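Side-chain contacts in inactive glucansucrase (Lactobacillus reuteri, PDB 5JBD), which belongs to glycoside hydrolase family 70, whose members are built round a TIM barrel, and is an inactive glucansucrase: residues A38-D42 with S43-N47; D78-P81 with L82-I86; Q847-G850 with I851-V855. All coordinates share one frame; numbering follows the deposited sequence.

Contact 1: residues A38-D42 with S43-N47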
# COMPACT_ATOMS: atom_id res chain seq x y z
N ALA A 38 -4.89 -35.68 -28.83
CA ALA A 38 -3.61 -35.20 -28.29
C ALA A 38 -2.49 -36.09 -28.79
O ALA A 38 -2.68 -37.31 -28.93
CB ALA A 38 -3.63 -35.17 -26.77
N PHE A 39 -1.35 -35.49 -29.10
CA PHE A 39 -0.20 -36.26 -29.59
C PHE A 39 0.26 -37.26 -28.51
O PHE A 39 0.62 -38.38 -28.82
CB PHE A 39 0.96 -35.33 -29.99
CG PHE A 39 2.23 -36.05 -30.34
CD1 PHE A 39 2.38 -36.65 -31.57
CD2 PHE A 39 3.28 -36.12 -29.42
CE1 PHE A 39 3.56 -37.32 -31.90
CE2 PHE A 39 4.45 -36.79 -29.73
CZ PHE A 39 4.59 -37.38 -30.98
N ALA A 40 0.24 -36.82 -27.26
CA ALA A 40 0.60 -37.63 -26.10
C ALA A 40 -0.19 -37.15 -24.88
O ALA A 40 -0.56 -35.98 -24.81
CB ALA A 40 2.09 -37.54 -25.83
N GLN A 41 -0.43 -38.04 -23.93
CA GLN A 41 -1.16 -37.69 -22.71
C GLN A 41 -0.21 -37.30 -21.58
O GLN A 41 -0.14 -37.95 -20.53
CB GLN A 41 -2.08 -38.84 -22.30
CG GLN A 41 -3.12 -39.18 -23.35
CD GLN A 41 -4.32 -39.92 -22.77
OE1 GLN A 41 -4.22 -40.55 -21.71
NE2 GLN A 41 -5.46 -39.82 -23.45
N ASP A 42 0.50 -36.20 -21.78
CA ASP A 42 1.37 -35.62 -20.75
C ASP A 42 1.66 -34.15 -21.08
O ASP A 42 1.21 -33.63 -22.10
CB ASP A 42 2.67 -36.45 -20.60
CG ASP A 42 3.47 -36.54 -21.90
OD1 ASP A 42 3.70 -35.51 -22.55
OD2 ASP A 42 3.89 -37.66 -22.27
N SER A 43 2.45 -33.50 -20.23
CA SER A 43 2.75 -32.08 -20.38
C SER A 43 3.55 -31.71 -21.63
O SER A 43 3.55 -30.54 -22.03
CB SER A 43 3.45 -31.56 -19.13
OG SER A 43 2.59 -31.72 -18.00
N SER A 44 4.20 -32.69 -22.25
CA SER A 44 4.90 -32.45 -23.51
C SER A 44 3.96 -32.14 -24.68
O SER A 44 4.41 -31.60 -25.69
CB SER A 44 5.82 -33.63 -23.89
OG SER A 44 5.07 -34.72 -24.42
N ALA A 45 2.68 -32.53 -24.58
CA ALA A 45 1.70 -32.22 -25.62
C ALA A 45 0.40 -31.54 -25.16
O ALA A 45 -0.42 -31.18 -26.01
CB ALA A 45 1.37 -33.48 -26.40
N ILE A 46 0.20 -31.38 -23.85
CA ILE A 46 -1.02 -30.77 -23.33
C ILE A 46 -0.68 -29.78 -22.21
O ILE A 46 -0.22 -30.19 -21.14
CB ILE A 46 -2.02 -31.83 -22.80
CG1 ILE A 46 -2.36 -32.90 -23.85
CG2 ILE A 46 -3.30 -31.15 -22.31
CD1 ILE A 46 -3.17 -34.06 -23.30
N ASN A 47 -0.90 -28.48 -22.43
CA ASN A 47 -0.77 -27.48 -21.34
C ASN A 47 -1.74 -27.88 -20.22
O ASN A 47 -2.89 -28.26 -20.48
CB ASN A 47 -1.10 -26.05 -21.80
CG ASN A 47 -0.01 -25.37 -22.68
OD1 ASN A 47 -0.29 -24.35 -23.35
ND2 ASN A 47 1.22 -25.90 -22.68
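Asp42 and Ser44 meet at the exposed end of a tight reversal in which the chain doubles back on itself. CG of Asp42 sits between its own backbone N and carbonyl carbon (chi1 58°), and this turns the carboxylate forward over the residues that follow. OD1 is then met on its anti side by the backbone N of Ser44, a 2.9 Å bond tilted modestly from the carboxylate plane, which makes this an Asx turn. Ser44 OG donates to the same OD1, but the modelled separation of 2.4 Å is so short that its exact value is doubtful.

A type I beta turn is superposed on the Asx turn: Ala45 N donates to Asp42 O over 3.1 Å, and Ile46 N adds a weak bond to the same oxygen.

On the inner side the chemistry turns apolar. The methyl of Ala45 faces back into the earlier residues, with CB 3.5 Å from Ala40 O and 4.1 Å from Phe39 CB, and lies at the edge of the Phe39 ring, near its plane. Ile46 reaches back with its longer branch; chi2 of 171° extends the chain, bringing the CD1 tip to 3.7 Å from Ala38 CB, methyl against methyl.

The turn lies in the loop before strand 58-59. Phe39 makes a cation-pi contact with Arg60, whose backbone also bonds to Phe39 and Ala45. Asn47 then pairs by its backbone with Trp58 of that strand, and Ala38 with Ile881 near the C-terminus.

Contact 2: residues D78-P81 with L82-I86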
# COMPACT_ATOMS: atom_id res chain seq x y z
N ASP A 78 4.01 -27.33 -33.42
CA ASP A 78 2.70 -27.04 -33.98
C ASP A 78 1.63 -27.28 -32.92
O ASP A 78 1.01 -28.34 -32.88
CB ASP A 78 2.44 -27.89 -35.22
CG ASP A 78 3.48 -27.67 -36.30
OD1 ASP A 78 3.79 -26.51 -36.60
OD2 ASP A 78 4.00 -28.67 -36.85
N TRP A 79 1.43 -26.29 -32.07
CA TRP A 79 0.40 -26.31 -31.06
C TRP A 79 -0.83 -25.56 -31.56
O TRP A 79 -0.72 -24.70 -32.44
CB TRP A 79 0.93 -25.73 -29.76
CG TRP A 79 1.95 -26.62 -29.10
CD1 TRP A 79 3.13 -27.06 -29.64
CD2 TRP A 79 1.88 -27.17 -27.79
NE1 TRP A 79 3.79 -27.86 -28.74
CE2 TRP A 79 3.05 -27.95 -27.60
CE3 TRP A 79 0.95 -27.10 -26.75
CZ2 TRP A 79 3.30 -28.64 -26.42
CZ3 TRP A 79 1.20 -27.79 -25.59
CH2 TRP A 79 2.37 -28.54 -25.42
N ARG A 80 -1.98 -25.91 -31.02
CA ARG A 80 -3.24 -25.27 -31.36
C ARG A 80 -4.02 -24.93 -30.10
O ARG A 80 -3.87 -25.61 -29.07
CB ARG A 80 -4.09 -26.18 -32.26
CG ARG A 80 -3.48 -26.53 -33.61
CD ARG A 80 -3.37 -25.31 -34.52
NE ARG A 80 -2.81 -25.62 -35.83
CZ ARG A 80 -1.52 -25.59 -36.16
NH1 ARG A 80 -0.57 -25.28 -35.28
NH2 ARG A 80 -1.16 -25.89 -37.41
N PRO A 81 -4.85 -23.87 -30.16
CA PRO A 81 -5.67 -23.50 -29.02
C PRO A 81 -6.78 -24.52 -28.80
O PRO A 81 -7.42 -24.99 -29.77
CB PRO A 81 -6.25 -22.15 -29.44
CG PRO A 81 -6.30 -22.22 -30.92
CD PRO A 81 -5.08 -22.98 -31.31
N LEU A 82 -7.00 -24.87 -27.53
CA LEU A 82 -8.05 -25.81 -27.15
C LEU A 82 -9.44 -25.35 -27.62
O LEU A 82 -10.29 -26.19 -27.96
CB LEU A 82 -8.02 -26.09 -25.65
CG LEU A 82 -6.88 -27.00 -25.14
CD1 LEU A 82 -6.65 -26.87 -23.64
CD2 LEU A 82 -7.16 -28.45 -25.51
N LEU A 83 -9.66 -24.03 -27.69
CA LEU A 83 -10.96 -23.48 -28.11
C LEU A 83 -11.36 -23.71 -29.56
O LEU A 83 -12.50 -23.41 -29.92
CB LEU A 83 -11.06 -21.97 -27.78
CG LEU A 83 -11.44 -21.69 -26.33
CD1 LEU A 83 -11.08 -20.26 -25.96
CD2 LEU A 83 -12.91 -22.00 -26.06
N MET A 84 -10.44 -24.21 -30.39
CA MET A 84 -10.79 -24.74 -31.72
C MET A 84 -11.51 -26.10 -31.66
O MET A 84 -12.16 -26.48 -32.65
CB MET A 84 -9.53 -24.94 -32.58
CG MET A 84 -9.01 -23.68 -33.23
SD MET A 84 -7.41 -23.98 -33.96
CE MET A 84 -7.82 -25.01 -35.37
N TYR A 85 -11.33 -26.83 -30.55
CA TYR A 85 -11.80 -28.21 -30.39
C TYR A 85 -12.79 -28.46 -29.25
O TYR A 85 -13.61 -29.37 -29.36
CB TYR A 85 -10.61 -29.14 -30.14
CG TYR A 85 -9.59 -29.17 -31.26
CD1 TYR A 85 -9.69 -30.08 -32.31
CD2 TYR A 85 -8.50 -28.31 -31.25
CE1 TYR A 85 -8.73 -30.11 -33.32
CE2 TYR A 85 -7.54 -28.33 -32.25
CZ TYR A 85 -7.65 -29.24 -33.28
OH TYR A 85 -6.72 -29.26 -34.30
N ILE A 86 -12.69 -27.70 -28.14
CA ILE A 86 -13.54 -27.89 -26.96
C ILE A 86 -14.10 -26.57 -26.44
O ILE A 86 -13.47 -25.51 -26.59
CB ILE A 86 -12.81 -28.61 -25.81
CG1 ILE A 86 -11.58 -27.84 -25.32
CG2 ILE A 86 -12.39 -30.01 -26.24
CD1 ILE A 86 -10.97 -28.39 -24.06
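Pro81 and Met84 carry this contact, the pyrrolidine ring lying against the thioether at a slant. Met84 SD is 3.7 Å from both CG and CD of Pro81, so the sulfur meets the CG-CD bond and not a single atom. CG beside the backbone N (chi1 -80°) and an extended chi2 carry the Met84 sulfur to the proline; the bend at chi3 turns only CE away from it. A backbone bond joins the same two residues: Met84 N donates to Pro81 O over 3.2 Å, closing a type I beta turn that opens the 3-10 segment 82-84.

The ring of Tyr85 comes in edge first. Its CD2 lies 3.8 Å from Pro81 O and its CE2 4.1 Å from Arg80 CB, both neighbours being near the ring plane. Leu82 O holds the residues behind this edge, accepting from Tyr85 N at 2.9 Å and from Ile86 N at 2.8 Å.

Further out, the Arg80 chain bends at chi2 (-67°) and folds back, so that NH1 reaches Trp79 O at 2.9 Å, with that oxygen in the guanidinium plane. NE forms a salt bridge with Glu141, so the buried guanidinium is gripped on more than one side.

Glu141 belongs to helix 126-147, which also supplies Ile140 and Ile144 as packing partners, while helix 151-162 places Leu153 against both Pro81 and Met84, and Ile157 against Pro81. Strand 80-81 pairs antiparallel with strand 58-59, whose Tyr59 meets the Tyr85 ring edge-to-face.

Contact 3: residues Q847-G850 with I851-V855; sequences QNIG and IGLAV
Ile849 and Gly850 are the residues that Leu853 folds back upon, and the chain comes to them by way of Gln847, just past strand 841-845. Gln847 is tied to the sheet it has left: OE1 accepts from Tyr789 N, and NE2 bonds to Thr844 OG1. At Asn848 the backbone takes a left-handed conformation, and from here three successive amides, those of Asn848, Ile849 and Gly850, turn to the carboxylate of Glu172.

Ile849 follows, and it is its CB and carbonyl oxygen that meet the later segment. CD1 of Leu853 comes to 4.0 Å from Ile849 CB and 3.5 Å from Ile849 O. The same oxygen has Leu853 CG at 3.7 Å and CD2 at 3.8 Å, so the forked end of the leucine packs round the carbonyl oxygen. A fully extended chi2 (180°) is what sends CD1 out to this position.

The loop leaves the six-stranded antiparallel sheet whose strands come from widely separated parts of the sequence, consistent with the U-shaped course of the chain in family 70 glucansucrases. Strand 784-791 flanks it, with Tyr786 touching Ile849 and Ile851 and Phe787 touching Leu853.

Gly850 comes last, at phi 112° and psi 149°, a region that residues with a side chain seldom enter because CB would press on the preceding carbonyl oxygen. The compact backbone of the next residue, Ile851, then draws Gly850 C to 3.4 Å from Gly852 N, and Gly850 O lies 4.0 Å from Leu853 CG.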
# COMPACT_ATOMS: atom_id res chain seq x y z
N GLN A 847 -8.65 -11.47 -10.16
CA GLN A 847 -7.51 -11.28 -11.06
C GLN A 847 -7.87 -11.02 -12.53
O GLN A 847 -6.98 -10.91 -13.38
CB GLN A 847 -6.56 -12.49 -10.95
CG GLN A 847 -5.92 -12.59 -9.57
CD GLN A 847 -4.78 -13.60 -9.52
OE1 GLN A 847 -4.55 -14.34 -10.47
NE2 GLN A 847 -4.09 -13.65 -8.38
N ASN A 848 -9.17 -10.91 -12.81
CA ASN A 848 -9.69 -10.59 -14.15
C ASN A 848 -9.36 -11.66 -15.22
O ASN A 848 -9.10 -11.33 -16.36
CB ASN A 848 -9.19 -9.21 -14.63
CG ASN A 848 -9.59 -8.07 -13.71
OD1 ASN A 848 -8.76 -7.25 -13.32
ND2 ASN A 848 -10.86 -8.00 -13.36
N ILE A 849 -9.41 -12.94 -14.83
CA ILE A 849 -9.19 -14.06 -15.77
C ILE A 849 -10.43 -14.90 -16.09
O ILE A 849 -10.50 -15.51 -17.17
CB ILE A 849 -8.05 -14.98 -15.30
CG1 ILE A 849 -8.35 -15.62 -13.94
CG2 ILE A 849 -6.74 -14.20 -15.25
CD1 ILE A 849 -7.30 -16.59 -13.47
N GLY A 850 -11.37 -14.96 -15.16
CA GLY A 850 -12.62 -15.70 -15.33
C GLY A 850 -12.69 -16.91 -14.42
O GLY A 850 -11.67 -17.52 -14.11
N ILE A 851 -13.91 -17.25 -14.00
CA ILE A 851 -14.15 -18.35 -13.07
C ILE A 851 -14.41 -19.68 -13.78
O ILE A 851 -14.39 -20.73 -13.13
CB ILE A 851 -15.31 -17.98 -12.08
CG1 ILE A 851 -15.23 -18.78 -10.77
CG2 ILE A 851 -16.69 -18.19 -12.71
CD1 ILE A 851 -13.93 -18.67 -10.02
N GLY A 852 -14.66 -19.63 -15.10
CA GLY A 852 -14.97 -20.81 -15.91
C GLY A 852 -13.88 -21.29 -16.84
O GLY A 852 -14.17 -22.02 -17.79
N LEU A 853 -12.62 -20.89 -16.60
CA LEU A 853 -11.49 -21.35 -17.41
C LEU A 853 -11.27 -22.85 -17.29
O LEU A 853 -10.92 -23.51 -18.27
CB LEU A 853 -10.19 -20.62 -17.06
CG LEU A 853 -10.07 -19.13 -17.42
CD1 LEU A 853 -8.72 -18.57 -17.00
CD2 LEU A 853 -10.26 -18.91 -18.91
N ALA A 854 -11.46 -23.38 -16.07
CA ALA A 854 -11.23 -24.80 -15.79
C ALA A 854 -12.18 -25.70 -16.58
O ALA A 854 -13.40 -25.56 -16.48
CB ALA A 854 -11.38 -25.07 -14.29
N VAL A 855 -11.61 -26.64 -17.35
CA VAL A 855 -12.39 -27.48 -18.24
C VAL A 855 -13.12 -28.56 -17.45
O VAL A 855 -12.51 -29.32 -16.70
CB VAL A 855 -11.51 -28.13 -19.34
CG1 VAL A 855 -12.32 -29.11 -20.20
CG2 VAL A 855 -10.87 -27.07 -20.22

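How the contacts relate
Contact 2 has all its touching residues buried, with helices 126-147 and 151-162 and strand 58-59 among their neighbours; contacts 1 and 3 are only partly buried. Their chemistry follows: contact 1 uses a carboxylate and serine at its outer end, contact 2 mixes a backbone turn with thioether and ring packing, and contact 3 relies on hydrocarbon and a glycine with backbone angles seldom taken by other residues. Contacts 1 and 2 share strand 58-59 and meet where Trp79 CZ2 lies 3.2 Å from Ser44 O. Contact 3, far later in sequence, reaches contact 2 through Val855 CG2 and Ile86 CD1, 4.1 Å apart, but stays about 8 Å from contact 1 at the nearest atoms.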